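Local atomic coordinates of RagB/SusD family nutrient uptake outer membrane protein (Bacteroides thetaiotaomicron, PDB entry 7KV2), a protein that probably binds beta-glucans at the outer face of the bacterial outer membrane, as a SusD-family surface glycan-binding protein serving nutrient uptake. Residues V202-R206 against V215-Y221; Y237-L241 against L415-G421; M244-I248 against Y405-N411. Numbering follows the deposited sequence.

In the fold
The helical scaffold of the tetratricopeptide-repeat kind, on which SusD-family proteins are built, is sampled here at three points. Interaction 1 comes first along the chain, where the loop after helix 183-200 meets the start of helix 217-231. The next helix, 237-249, carries one side of both other contacts; its distant partner is helix 405-417 in both, joined in interaction 2 by the turn that follows. The centres of interactions 2 and 3 lie about 12 Å apart, those of interactions 1 and 3 about 14 Å. A hydrogen bond between Y221 and E246 links interactions 1 and 3; interactions 2 and 3 then join helix 237-249 to the C-terminal half, with sodium bound at interaction 3.

Interaction 1 of 3, residues V202-R206 against V215-Y221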
loop_
_atom_site.group_PDB
_atom_site.type_symbol
_atom_site.label_atom_id
_atom_site.label_comp_id
_atom_site.label_asym_id
_atom_site.label_seq_id
_atom_site.Cartn_x
_atom_site.Cartn_y
_atom_site.Cartn_z
ATOM N N VAL A 202 -24.084 7.208 4.923
ATOM C CA VAL A 202 -24.680 6.093 4.128
ATOM C C VAL A 202 -23.740 4.875 4.089
ATOM O O VAL A 202 -24.169 3.822 3.651
ATOM C CB VAL A 202 -25.018 6.588 2.711
ATOM C CG1 VAL A 202 -23.796 7.101 1.952
ATOM C CG2 VAL A 202 -25.762 5.532 1.919
ATOM N N LEU A 203 -22.476 5.008 4.480
ATOM C CA LEU A 203 -21.513 3.880 4.356
ATOM C C LEU A 203 -21.635 2.979 5.575
ATOM O O LEU A 203 -21.662 3.440 6.704
ATOM C CB LEU A 203 -20.105 4.456 4.264
ATOM C CG LEU A 203 -19.786 5.156 2.954
ATOM C CD1 LEU A 203 -18.408 5.790 2.971
ATOM C CD2 LEU A 203 -19.932 4.224 1.761
ATOM N N PRO A 204 -21.598 1.649 5.408
ATOM C CA PRO A 204 -21.551 0.777 6.577
ATOM C C PRO A 204 -20.169 0.838 7.247
ATOM O O PRO A 204 -19.178 1.165 6.555
ATOM C CB PRO A 204 -21.897 -0.574 5.972
ATOM C CG PRO A 204 -21.323 -0.495 4.552
ATOM C CD PRO A 204 -21.531 0.941 4.126
ATOM N N MET A 205 -20.116 0.480 8.528
ATOM C CA MET A 205 -18.846 0.400 9.298
ATOM C C MET A 205 -17.993 -0.753 8.745
ATOM O O MET A 205 -16.759 -0.567 8.616
ATOM C CB MET A 205 -19.121 0.224 10.792
ATOM C CG MET A 205 -17.882 0.237 11.658
ATOM S SD MET A 205 -16.861 1.702 11.515
ATOM C CE MET A 205 -17.539 2.766 12.781
ATOM N N ARG A 206 -18.622 -1.872 8.383
ATOM C CA ARG A 206 -17.933 -3.067 7.816
ATOM C C ARG A 206 -18.822 -3.670 6.734
ATOM O O ARG A 206 -20.045 -3.712 6.915
ATOM C CB ARG A 206 -17.647 -4.105 8.900
ATOM C CG ARG A 206 -16.695 -5.214 8.493
ATOM C CD ARG A 206 -16.356 -6.240 9.557
ATOM N NE ARG A 206 -15.593 -7.253 8.838
ATOM C CZ ARG A 206 -14.288 -7.442 8.919
ATOM N NH1 ARG A 206 -13.562 -6.886 9.884
ATOM N NH2 ARG A 206 -13.740 -8.319 8.090
ATOM N N VAL A 215 -16.065 0.548 -0.548
ATOM C CA VAL A 215 -15.805 1.603 0.450
ATOM C C VAL A 215 -16.719 1.380 1.660
ATOM O O VAL A 215 -17.922 1.067 1.472
ATOM C CB VAL A 215 -16.018 2.984 -0.191
ATOM C CG1 VAL A 215 -15.921 4.097 0.826
ATOM C CG2 VAL A 215 -15.019 3.194 -1.320
ATOM N N THR A 216 -16.150 1.560 2.842
ATOM C CA THR A 216 -16.821 1.522 4.149
ATOM C C THR A 216 -16.446 2.785 4.926
ATOM O O THR A 216 -15.430 3.439 4.580
ATOM C CB THR A 216 -16.414 0.285 4.944
ATOM O OG1 THR A 216 -15.030 0.487 5.274
ATOM C CG2 THR A 216 -16.662 -0.976 4.151
ATOM N N LEU A 217 -17.235 3.090 5.968
ATOM C CA LEU A 217 -16.928 4.199 6.886
ATOM C C LEU A 217 -15.534 3.965 7.482
ATOM O O LEU A 217 -14.789 4.916 7.573
ATOM C CB LEU A 217 -18.001 4.318 7.969
ATOM C CG LEU A 217 -17.857 5.553 8.868
ATOM C CD1 LEU A 217 -17.944 6.838 8.076
ATOM C CD2 LEU A 217 -18.906 5.529 9.968
ATOM N N ALA A 218 -15.195 2.739 7.908
ATOM C CA ALA A 218 -13.898 2.488 8.578
ATOM C C ALA A 218 -12.766 2.780 7.594
ATOM O O ALA A 218 -11.737 3.354 8.033
ATOM C CB ALA A 218 -13.818 1.090 9.121
ATOM N N MET A 219 -12.953 2.433 6.324
ATOM C CA MET A 219 -11.917 2.702 5.294
ATOM C C MET A 219 -11.756 4.224 5.172
ATOM O O MET A 219 -10.638 4.743 5.156
ATOM C CB MET A 219 -12.283 2.055 3.961
ATOM C CG MET A 219 -11.336 2.412 2.849
ATOM S SD MET A 219 -11.926 3.935 2.002
ATOM C CE MET A 219 -11.017 3.801 0.468
ATOM N N VAL A 220 -12.870 4.948 5.169
ATOM C CA VAL A 220 -12.813 6.426 4.994
ATOM C C VAL A 220 -12.128 7.054 6.210
ATOM O O VAL A 220 -11.309 7.941 6.024
ATOM C CB VAL A 220 -14.243 6.974 4.774
ATOM C CG1 VAL A 220 -14.351 8.472 5.017
ATOM C CG2 VAL A 220 -14.734 6.631 3.387
ATOM N N TYR A 221 -12.426 6.558 7.406
ATOM C CA TYR A 221 -11.832 7.006 8.686
ATOM C C TYR A 221 -10.318 6.823 8.614
ATOM O O TYR A 221 -9.530 7.704 9.018
ATOM C CB TYR A 221 -12.447 6.230 9.837
ATOM C CG TYR A 221 -13.789 6.742 10.308
ATOM C CD1 TYR A 221 -14.366 7.915 9.817
ATOM C CD2 TYR A 221 -14.455 6.059 11.309
ATOM C CE1 TYR A 221 -15.600 8.359 10.292
ATOM C CE2 TYR A 221 -15.661 6.519 11.821
ATOM C CZ TYR A 221 -16.243 7.662 11.298
ATOM O OH TYR A 221 -17.427 8.095 11.859
#
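L203 forms the apolar centre of this contact, which shows how a loop can pack on the first turn of a helix in an alpha-helical repeat of the tetratricopeptide-repeat class. Its CA-to-CB bond points toward 215-221; L203 CD1 lies 3.7 Å from V215 CG1 and 3.8 Å from V220 CG2, while L203 CB sits 4.3 Å from L217 CB. V197 of the preceding helix, 183-200, also touches L203 and V220, so the loop leucine is wedged between consecutive helices.

A second apolar patch belongs to M205. Although its CB points away, the side chain bends back: M205 SD approaches A218 CB at 3.9 Å, and M205 CE reaches L217 CD2 at 4.2 Å and Y221 CE2 at 4.3 Å. The Y221 hydroxyl is hydrogen-bonded to E246 on helix 237-249.

Towards the polar edge, the backbone takes over. T216 occupies the N-cap of helix 217-231, and T216 OG1 accepts from M219 N at 3.0 Å, satisfying one amide of the first turn. Another is served from the loop rather than from within the helix. R206, at the far end, turns its guanidinium to Y212 and to the carbonyls of Q252 and S270. The bond that fixes loop to helix runs from L217 N to P204 O, 2.8 Å long with an N-H...O angle of 162°.

Interaction 2 of 3, residues Y237-L241 against L415-G421; sequences YSTAL and LITRGAG
This is a contact between the first turn of one helix and the C-terminal end of another, joining helix 237-249 to helix 405-417 and the turn beyond it, 174 residues away in sequence. Residues 237-241 are helical throughout, with L241 N bonded to Y237 O at 2.8 Å. In 415-421, L415 to T417 are helical. The closest CA pairs set the register: S238 with A420 at 4.6 Å, L241 with L415 at 6.1 Å.

The turn is a Schellman motif, a standard way of ending a helix: A420 N bonds to L415 O and G419 N to I416 O, both at 2.9 Å, with G419 as C-prime residue at phi/psi 84/26. G421 follows in an extended conformation (167/164). G421 CA lies 3.7 Å from L241 CD2, where a CB would clash with that methyl.

Helix and turn together supply the side-chain packing. L415 (m, t) sets L415 CD2 over one face of the Y237 ring, 3.9 Å from Y237 CG, and L415 CD1 3.8 Å from A240 CB. L241 (t, p) brings L241 CD1 to 3.7 Å from I416 CG1. A420 CB is 3.8 Å from Y237 CB, and R418 CD is 3.8 Å from Y237 CE2, the R418 guanidinium being paired with E414 in a salt bridge. S238, chi1 near -78°, donates from S238 OG to A420 O over a very short 2.4 Å.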
loop_
_atom_site.group_PDB
_atom_site.type_symbol
_atom_site.label_atom_id
_atom_site.label_comp_id
_atom_site.label_asym_id
_atom_site.label_seq_id
_atom_site.Cartn_x
_atom_site.Cartn_y
_atom_site.Cartn_z
ATOM N N TYR A 237 -6.561 16.571 14.277
ATOM C CA TYR A 237 -6.072 15.418 15.084
ATOM C C TYR A 237 -7.158 14.871 16.016
ATOM O O TYR A 237 -7.313 13.630 16.139
ATOM C CB TYR A 237 -4.814 15.803 15.864
ATOM C CG TYR A 237 -3.525 15.894 15.083
ATOM C CD1 TYR A 237 -3.449 15.708 13.711
ATOM C CD2 TYR A 237 -2.353 16.227 15.745
ATOM C CE1 TYR A 237 -2.245 15.788 13.036
ATOM C CE2 TYR A 237 -1.141 16.317 15.084
ATOM C CZ TYR A 237 -1.086 16.089 13.731
ATOM O OH TYR A 237 0.101 16.232 13.094
ATOM N N SER A 238 -7.924 15.750 16.683
ATOM C CA SER A 238 -8.972 15.331 17.647
ATOM C C SER A 238 -10.080 14.575 16.925
ATOM O O SER A 238 -10.580 13.610 17.518
ATOM C CB SER A 238 -9.561 16.506 18.414
ATOM O OG SER A 238 -8.664 16.884 19.437
ATOM N N THR A 239 -10.461 15.031 15.733
ATOM C CA THR A 239 -11.460 14.346 14.856
ATOM C C THR A 239 -10.911 12.979 14.398
ATOM O O THR A 239 -11.605 11.953 14.544
ATOM C CB THR A 239 -11.840 15.238 13.681
ATOM O OG1 THR A 239 -12.373 16.428 14.261
ATOM C CG2 THR A 239 -12.852 14.608 12.751
ATOM N N ALA A 240 -9.676 12.962 13.911
ATOM C CA ALA A 240 -9.019 11.710 13.482
ATOM C C ALA A 240 -8.993 10.736 14.660
ATOM O O ALA A 240 -9.344 9.546 14.444
ATOM C CB ALA A 240 -7.655 11.996 12.936
ATOM N N LEU A 241 -8.711 11.215 15.885
ATOM C CA LEU A 241 -8.683 10.343 17.073
ATOM C C LEU A 241 -10.087 9.804 17.348
ATOM O O LEU A 241 -10.215 8.602 17.573
ATOM C CB LEU A 241 -8.118 11.090 18.283
ATOM C CG LEU A 241 -8.161 10.314 19.592
ATOM C CD1 LEU A 241 -7.391 8.983 19.494
ATOM C CD2 LEU A 241 -7.597 11.150 20.714
ATOM N N LEU A 415 -1.926 9.802 18.205
ATOM C CA LEU A 415 -2.788 11.015 18.282
ATOM C C LEU A 415 -2.993 11.396 19.762
ATOM O O LEU A 415 -2.882 12.606 20.075
ATOM C CB LEU A 415 -4.110 10.773 17.545
ATOM C CG LEU A 415 -3.978 10.699 16.027
ATOM C CD1 LEU A 415 -5.268 10.245 15.359
ATOM C CD2 LEU A 415 -3.521 12.022 15.472
ATOM N N ILE A 416 -3.233 10.424 20.631
ATOM C CA ILE A 416 -3.366 10.663 22.101
ATOM C C ILE A 416 -2.048 11.275 22.590
ATOM O O ILE A 416 -2.073 12.355 23.241
ATOM C CB ILE A 416 -3.764 9.398 22.888
ATOM C CG1 ILE A 416 -5.149 8.883 22.482
ATOM C CG2 ILE A 416 -3.669 9.630 24.400
ATOM C CD1 ILE A 416 -5.391 7.448 22.851
ATOM N N THR A 417 -0.919 10.662 22.237
ATOM C CA THR A 417 0.395 11.127 22.713
ATOM C C THR A 417 0.667 12.536 22.196
ATOM O O THR A 417 1.399 13.258 22.892
ATOM C CB THR A 417 1.497 10.138 22.358
ATOM O OG1 THR A 417 1.210 9.006 23.176
ATOM C CG2 THR A 417 2.879 10.689 22.635
ATOM N N ARG A 418 0.136 12.916 21.036
ATOM C CA ARG A 418 0.380 14.252 20.430
ATOM C C ARG A 418 -0.601 15.279 21.030
ATOM O O ARG A 418 -0.608 16.407 20.543
ATOM C CB ARG A 418 0.219 14.254 18.907
ATOM C CG ARG A 418 1.309 13.515 18.151
ATOM C CD ARG A 418 1.240 13.742 16.652
ATOM N NE ARG A 418 2.289 12.992 15.986
ATOM C CZ ARG A 418 3.565 13.330 15.918
ATOM N NH1 ARG A 418 4.024 14.440 16.481
ATOM N NH2 ARG A 418 4.404 12.530 15.295
ATOM N N GLY A 419 -1.398 14.898 22.025
ATOM C CA GLY A 419 -2.306 15.810 22.741
ATOM C C GLY A 419 -3.626 16.004 22.018
ATOM O O GLY A 419 -4.271 17.016 22.270
ATOM N N ALA A 420 -4.074 15.050 21.192
ATOM C CA ALA A 420 -5.348 15.173 20.438
ATOM C C ALA A 420 -6.533 14.902 21.362
ATOM O O ALA A 420 -7.653 15.271 20.978
ATOM C CB ALA A 420 -5.388 14.250 19.245
ATOM N N GLY A 421 -6.309 14.283 22.518
ATOM C CA GLY A 421 -7.387 13.735 23.345
ATOM C C GLY A 421 -6.851 12.822 24.415
ATOM O O GLY A 421 -5.675 12.425 24.358
#

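Interaction 3 of 3, residues M244-I248 against Y405-N411. With NA (sodium ion), chain G.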
loop_
_atom_site.group_PDB
_atom_site.type_symbol
_atom_site.label_atom_id
_atom_site.label_comp_id
_atom_site.label_asym_id
_atom_site.label_seq_id
_atom_site.Cartn_x
_atom_site.Cartn_y
_atom_site.Cartn_z
ATOM N N MET A 244 -10.736 6.969 14.970
ATOM C CA MET A 244 -9.990 5.761 15.392
ATOM C C MET A 244 -10.735 5.105 16.564
ATOM O O MET A 244 -10.930 3.866 16.576
ATOM C CB MET A 244 -8.549 6.122 15.771
ATOM C CG MET A 244 -7.715 6.706 14.630
ATOM S SD MET A 244 -7.653 5.672 13.106
ATOM C CE MET A 244 -9.056 6.331 12.205
ATOM N N GLU A 245 -11.218 5.906 17.520
ATOM C CA GLU A 245 -11.926 5.372 18.703
ATOM C C GLU A 245 -13.218 4.678 18.268
ATOM O O GLU A 245 -13.595 3.704 18.928
ATOM C CB GLU A 245 -12.145 6.496 19.724
ATOM C CG GLU A 245 -10.876 6.985 20.401
ATOM C CD GLU A 245 -10.252 6.063 21.423
ATOM O OE1 GLU A 245 -10.612 4.865 21.457
ATOM O OE2 GLU A 245 -9.385 6.543 22.187
ATOM N N GLU A 246 -13.899 5.161 17.227
ATOM C CA GLU A 246 -15.156 4.530 16.741
ATOM C C GLU A 246 -14.859 3.129 16.194
ATOM O O GLU A 246 -15.609 2.207 16.492
ATOM C CB GLU A 246 -15.796 5.398 15.665
ATOM C CG GLU A 246 -16.522 6.591 16.246
ATOM C CD GLU A 246 -17.271 7.413 15.224
ATOM O OE1 GLU A 246 -17.652 6.846 14.195
ATOM O OE2 GLU A 246 -17.444 8.634 15.455
ATOM N N ILE A 247 -13.770 2.983 15.433
ATOM C CA ILE A 247 -13.321 1.655 14.912
ATOM C C ILE A 247 -12.951 0.774 16.099
ATOM O O ILE A 247 -13.326 -0.416 16.120
ATOM C CB ILE A 247 -12.141 1.814 13.923
ATOM C CG1 ILE A 247 -12.532 2.620 12.691
ATOM C CG2 ILE A 247 -11.610 0.429 13.536
ATOM C CD1 ILE A 247 -11.394 2.986 11.783
ATOM N N ILE A 248 -12.209 1.316 17.067
ATOM C CA ILE A 248 -11.773 0.542 18.254
ATOM C C ILE A 248 -13.023 0.090 19.021
ATOM O O ILE A 248 -13.032 -1.061 19.490
ATOM C CB ILE A 248 -10.779 1.351 19.117
ATOM C CG1 ILE A 248 -9.404 1.451 18.437
ATOM C CG2 ILE A 248 -10.653 0.774 20.503
ATOM C CD1 ILE A 248 -8.522 2.546 19.008
ATOM N N TYR A 405 -6.238 -3.222 11.464
ATOM C CA TYR A 405 -6.637 -2.674 12.774
ATOM C C TYR A 405 -5.414 -2.312 13.615
ATOM O O TYR A 405 -5.523 -1.432 14.431
ATOM C CB TYR A 405 -7.497 -3.692 13.497
ATOM C CG TYR A 405 -8.101 -3.242 14.804
ATOM C CD1 TYR A 405 -9.125 -2.322 14.845
ATOM C CD2 TYR A 405 -7.725 -3.841 15.990
ATOM C CE1 TYR A 405 -9.745 -1.991 16.047
ATOM C CE2 TYR A 405 -8.318 -3.515 17.194
ATOM C CZ TYR A 405 -9.336 -2.596 17.229
ATOM O OH TYR A 405 -9.934 -2.336 18.430
ATOM N N SER A 406 -4.269 -2.977 13.478
ATOM C CA SER A 406 -3.062 -2.549 14.236
ATOM C C SER A 406 -2.706 -1.090 13.874
ATOM O O SER A 406 -2.193 -0.354 14.736
ATOM C CB SER A 406 -1.934 -3.500 14.012
ATOM O OG SER A 406 -1.560 -3.504 12.656
ATOM N N GLU A 407 -3.017 -0.647 12.654
ATOM C CA GLU A 407 -2.793 0.744 12.255
ATOM C C GLU A 407 -3.784 1.664 12.961
ATOM O O GLU A 407 -3.371 2.797 13.349
ATOM C CB GLU A 407 -2.887 0.922 10.749
ATOM C CG GLU A 407 -2.312 2.255 10.350
ATOM C CD GLU A 407 -2.098 2.539 8.882
ATOM O OE1 GLU A 407 -2.489 1.708 8.024
ATOM O OE2 GLU A 407 -1.548 3.670 8.609
ATOM N N THR A 408 -5.032 1.220 13.110
ATOM C CA THR A 408 -6.025 1.968 13.904
ATOM C C THR A 408 -5.468 2.205 15.321
ATOM O O THR A 408 -5.530 3.325 15.805
ATOM C CB THR A 408 -7.345 1.195 13.977
ATOM O OG1 THR A 408 -7.780 0.820 12.677
ATOM C CG2 THR A 408 -8.422 2.025 14.633
ATOM N N LEU A 409 -5.015 1.149 15.990
ATOM C CA LEU A 409 -4.522 1.212 17.388
ATOM C C LEU A 409 -3.292 2.132 17.478
ATOM O O LEU A 409 -3.230 2.979 18.411
ATOM C CB LEU A 409 -4.203 -0.200 17.885
ATOM C CG LEU A 409 -5.379 -1.148 18.158
ATOM C CD1 LEU A 409 -4.873 -2.559 18.373
ATOM C CD2 LEU A 409 -6.213 -0.725 19.355
ATOM N N LEU A 410 -2.337 1.996 16.564
ATOM C CA LEU A 410 -1.109 2.820 16.591
ATOM C C LEU A 410 -1.464 4.272 16.254
ATOM O O LEU A 410 -0.857 5.183 16.874
ATOM C CB LEU A 410 -0.083 2.191 15.654
ATOM C CG LEU A 410 0.443 0.846 16.155
ATOM C CD1 LEU A 410 1.422 0.190 15.179
ATOM C CD2 LEU A 410 1.117 0.977 17.506
ATOM N N ASN A 411 -2.353 4.505 15.291
ATOM C CA ASN A 411 -2.834 5.881 14.947
ATOM C C ASN A 411 -3.416 6.549 16.216
ATOM O O ASN A 411 -3.032 7.704 16.526
ATOM C CB ASN A 411 -3.924 5.866 13.874
ATOM C CG ASN A 411 -3.456 5.672 12.445
ATOM O OD1 ASN A 411 -2.262 5.631 12.160
ATOM N ND2 ASN A 411 -4.410 5.579 11.531
HETATM NA NA NA G . -12.602 -3.100 18.018
HETATM O O HOH W 1 -12.734 -4.541 19.735
#
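Two helices that cross obliquely can still mesh closely if a short side chain sits where they come nearest, and this buried contact is an instance: a threonine lies at the closest approach, with larger side chains towards the ends. The axes of 244-248 and 405-411 approach to 9.4 Å at an angle of 131° between their N-to-C directions, nearer antiparallel than parallel. The backbones come nearest at M244 and T408, whose CA atoms are 5.7 Å apart.

T408 is the central bump. Its methyl enters a hollow lined by M244, I247 and I248: T408 CG2 lies 3.7 Å from both M244 O and I247 CG2, and 4.0 Å from both M244 SD and I248 CG1. In return, I248 extends beside the T408 methyl, with I248 CG1 within 4.0 Å of L409 CD2.

Y405 closes one end. Its ring presents its edge to the other helix: Y405 CE1 is 3.9 Å from I247 O and Y405 OH 3.4 Å from I248 CA, while Y405 CD1 packs 3.9 Å from I247 CG2. At the other end N411 ND2 makes a weak hydrogen bond to M244 SD at 3.6 Å; N411 OD1 is taken by R453.

The tyrosine edge also carries the chemistry. The sodium ion is bound by I248 O at 2.5 Å, Y405 OH at 2.8 Å and a water at 2.2 Å, with S250 and Y253 supplying carbonyl oxygens. Neutral oxygen ligands, with no carboxylate among them, are consistent with a monovalent cation such as sodium; the ion bridges a backbone carbonyl of one helix and a tyrosine hydroxyl of the other, and so probably helps hold the two together.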